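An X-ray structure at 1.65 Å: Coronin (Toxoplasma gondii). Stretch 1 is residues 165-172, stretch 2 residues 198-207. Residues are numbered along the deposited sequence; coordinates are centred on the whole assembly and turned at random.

Stretch 1 165-172: NFASVKFQ
Stretch 2 198-207: IVDPRAAQVV

A strand of coronin lies here against a hairpin, and the two are joined by side chains and one bridging water, with no direct hydrogen bond between them. Residues 165-170 belong to a strand that begins earlier in the chain; it is interrupted at Phe 166 (phi/psi -85/-15) and fully extended from Ala 167 to Lys 170 (-159/147 to -115/123). In the second stretch the strand 198-200 turns back on itself and returns as 205-207. Stretch 1 runs roughly opposite to 198-200. The hairpin is tied antiparallel by Val 207 N to Ile 198 O (2.8 Å), Asp 200 N to Gln 205 O (2.9 Å) and Gln 205 N to Asp 200 O (3.2 Å). Residues 201-203 have helical phi/psi, and Ala 204, at 54/46, takes the left-handed conformation that lets the chain re-enter the strand. Asp 200 (chi1 t) steadies the turn by accepting a hydrogen bond at OD1 from Ala 203 N, 3.1 Å away. In register, Ala 167 lies nearest Ala 204, with 5.7 Å between their CA atoms.

Val 169 has the most surface covered by the other stretch. Its CA-to-CB bond points toward the hairpin, and with chi1 t its two methyls reach different partners: CG1 meets Val 206 CG2 at 3.4 Å, a tight contact, and CG2 meets Val 199 CG1 at 3.9 Å. CG2 also lies 4.1 Å from Ala 204 C, where the turn gives way to the returning strand. Val 199 and Val 206, both chi1 t and both directed toward stretch 1, offer methyl groups from the two arms of the hairpin. Valine suits such places, since its beta-branched side chain favours extended backbone and sets two methyls close to the main chain.

Phe 171 follows in covered area. It sits just beyond the strand at -93/164, and its CA-to-CB bond points sideways, but chi1 m (-59°) and chi2 -85° bring the ring nearer the hairpin. Its CZ is 4.0 Å from Val 199 CG2, which lies at the ring edge, and its CE1 is 3.8 Å from Val 206 CG2. The flat ring thus extends the apolar contact begun by Val 169, touching the same two valines.

Val 206 has the next largest covered area, and beyond it the packing moves to the turn. Ala 167 points its CB toward the hairpin, 3.5 Å from Pro 201 O and 4.2 Å from Ala 204 CB; its single methyl fits this close approach of the backbones. Phe 166, chi1 p (64°) and chi2 88°, places CE1 4.3 Å from Pro 201 CB, while Pro 201 O lies at the ring edge, 4.1 Å from CE1. The proline ring holds phi near -69°, which suits the helical phi/psi of 201-203.

Ser 168 and Lys 170 alternate with the inward residues and point away; Lys 170 NZ donates to Phe 171 O at 3.0 Å. Near the turn, water 1 donates to Ser 168 O (3.0 Å) and to Ala 204 O (3.2 Å), linking two backbone carbonyls that could not bond each other directly because both are acceptors.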

# COMPACT_ATOMS: atom_id res chain seq x y z
N ASN A 165 17.72 -11.43 8.63
CA ASN A 165 16.98 -12.00 7.51
C ASN A 165 16.65 -13.45 7.86
O ASN A 165 17.42 -14.36 7.55
CB ASN A 165 17.81 -11.89 6.23
CG ASN A 165 17.10 -12.44 5.02
OD1 ASN A 165 15.89 -12.67 5.03
ND2 ASN A 165 17.87 -12.66 3.95
N PHE A 166 15.52 -13.66 8.52
CA PHE A 166 15.26 -14.94 9.17
C PHE A 166 14.68 -15.99 8.22
O PHE A 166 14.66 -17.17 8.54
CB PHE A 166 14.33 -14.75 10.37
CG PHE A 166 12.95 -14.26 10.03
CD1 PHE A 166 11.94 -15.15 9.72
CD2 PHE A 166 12.65 -12.91 10.07
CE1 PHE A 166 10.66 -14.71 9.44
CE2 PHE A 166 11.38 -12.45 9.77
CZ PHE A 166 10.38 -13.35 9.46
N ALA A 167 14.20 -15.55 7.07
CA ALA A 167 13.67 -16.47 6.07
C ALA A 167 13.69 -15.81 4.70
O ALA A 167 13.53 -14.60 4.59
CB ALA A 167 12.26 -16.90 6.44
N SER A 168 13.90 -16.62 3.68
CA SER A 168 13.88 -16.14 2.31
C SER A 168 13.26 -17.21 1.44
O SER A 168 13.40 -18.40 1.71
CB SER A 168 15.29 -15.81 1.82
OG SER A 168 15.82 -14.69 2.52
N VAL A 169 12.56 -16.77 0.40
CA VAL A 169 12.00 -17.67 -0.59
C VAL A 169 12.30 -17.09 -1.96
O VAL A 169 12.02 -15.91 -2.20
CB VAL A 169 10.48 -17.87 -0.40
CG1 VAL A 169 9.88 -18.63 -1.56
CG2 VAL A 169 10.20 -18.58 0.92
N LYS A 170 12.87 -17.90 -2.85
CA LYS A 170 13.23 -17.41 -4.17
C LYS A 170 12.44 -18.09 -5.29
O LYS A 170 12.47 -19.32 -5.45
CB LYS A 170 14.71 -17.59 -4.44
CG LYS A 170 15.12 -16.98 -5.77
CD LYS A 170 16.58 -17.12 -6.08
CE LYS A 170 16.93 -16.31 -7.32
NZ LYS A 170 15.99 -16.56 -8.45
N PHE A 171 11.75 -17.26 -6.06
CA PHE A 171 11.07 -17.69 -7.28
C PHE A 171 12.00 -17.50 -8.46
O PHE A 171 13.00 -16.80 -8.37
CB PHE A 171 9.78 -16.90 -7.47
CG PHE A 171 8.82 -17.05 -6.33
CD1 PHE A 171 7.95 -18.12 -6.28
CD2 PHE A 171 8.83 -16.15 -5.28
CE1 PHE A 171 7.10 -18.28 -5.22
CE2 PHE A 171 7.97 -16.30 -4.22
CZ PHE A 171 7.10 -17.36 -4.19
N GLN A 172 11.66 -18.14 -9.57
CA GLN A 172 12.51 -18.11 -10.76
C GLN A 172 12.43 -16.78 -11.51
O GLN A 172 13.38 -16.41 -12.20
CB GLN A 172 12.15 -19.26 -11.70
CG GLN A 172 12.29 -20.63 -11.07
CD GLN A 172 12.14 -21.75 -12.08
OE1 GLN A 172 12.66 -21.67 -13.20
NE2 GLN A 172 11.43 -22.80 -11.70
N ILE A 198 1.66 -17.70 -2.67
CA ILE A 198 1.40 -17.49 -1.25
C ILE A 198 2.56 -18.05 -0.44
O ILE A 198 2.97 -19.20 -0.64
CB ILE A 198 0.09 -18.16 -0.80
CG1 ILE A 198 -1.06 -17.84 -1.77
CG2 ILE A 198 -0.25 -17.72 0.62
CD1 ILE A 198 -1.36 -16.37 -1.92
N VAL A 199 3.07 -17.25 0.49
CA VAL A 199 4.28 -17.58 1.24
C VAL A 199 4.03 -17.54 2.74
O VAL A 199 3.47 -16.56 3.24
CB VAL A 199 5.43 -16.62 0.92
CG1 VAL A 199 6.69 -17.01 1.68
CG2 VAL A 199 5.69 -16.59 -0.58
N ASP A 200 4.45 -18.60 3.43
CA ASP A 200 4.44 -18.66 4.89
C ASP A 200 5.86 -18.42 5.40
O ASP A 200 6.70 -19.32 5.32
CB ASP A 200 3.90 -20.01 5.36
CG ASP A 200 3.74 -20.09 6.88
OD1 ASP A 200 4.53 -19.45 7.62
OD2 ASP A 200 2.83 -20.81 7.34
N PRO A 201 6.14 -17.22 5.92
CA PRO A 201 7.53 -16.94 6.32
C PRO A 201 8.01 -17.72 7.54
O PRO A 201 9.18 -18.06 7.61
CB PRO A 201 7.51 -15.44 6.62
CG PRO A 201 6.07 -15.13 6.93
CD PRO A 201 5.27 -16.04 6.06
N ARG A 202 7.12 -17.99 8.49
CA ARG A 202 7.53 -18.72 9.68
C ARG A 202 7.84 -20.19 9.35
O ARG A 202 8.58 -20.84 10.08
CB ARG A 202 6.45 -18.62 10.76
CG ARG A 202 6.42 -17.24 11.41
CD ARG A 202 5.29 -17.09 12.39
NE ARG A 202 4.00 -17.17 11.73
CZ ARG A 202 2.84 -17.01 12.35
NH1 ARG A 202 2.81 -16.76 13.65
NH2 ARG A 202 1.71 -17.11 11.67
N ALA A 203 7.28 -20.69 8.25
CA ALA A 203 7.57 -22.04 7.78
C ALA A 203 8.62 -22.00 6.67
O ALA A 203 9.15 -23.04 6.26
CB ALA A 203 6.31 -22.71 7.28
N ALA A 204 8.91 -20.79 6.19
CA ALA A 204 9.84 -20.56 5.10
C ALA A 204 9.49 -21.39 3.87
O ALA A 204 10.36 -22.02 3.27
CB ALA A 204 11.27 -20.86 5.55
N GLN A 205 8.21 -21.40 3.49
CA GLN A 205 7.78 -22.21 2.37
C GLN A 205 6.66 -21.56 1.56
O GLN A 205 5.90 -20.73 2.06
CB GLN A 205 7.35 -23.60 2.86
CG GLN A 205 6.06 -23.64 3.65
CD GLN A 205 5.80 -25.00 4.28
OE1 GLN A 205 6.72 -25.79 4.49
NE2 GLN A 205 4.54 -25.28 4.59
N VAL A 206 6.61 -21.93 0.29
CA VAL A 206 5.54 -21.53 -0.61
C VAL A 206 4.38 -22.47 -0.38
O VAL A 206 4.51 -23.68 -0.58
CB VAL A 206 5.98 -21.56 -2.09
CG1 VAL A 206 4.83 -21.17 -3.00
CG2 VAL A 206 7.18 -20.64 -2.30
N VAL A 207 3.25 -21.94 0.07
CA VAL A 207 2.10 -22.77 0.41
C VAL A 207 0.99 -22.70 -0.63
O VAL A 207 -0.08 -23.28 -0.45
CB VAL A 207 1.54 -22.37 1.78
CG1 VAL A 207 2.61 -22.60 2.85
CG2 VAL A 207 1.07 -20.92 1.79
O HOH W 1 13.26 -21.33 2.15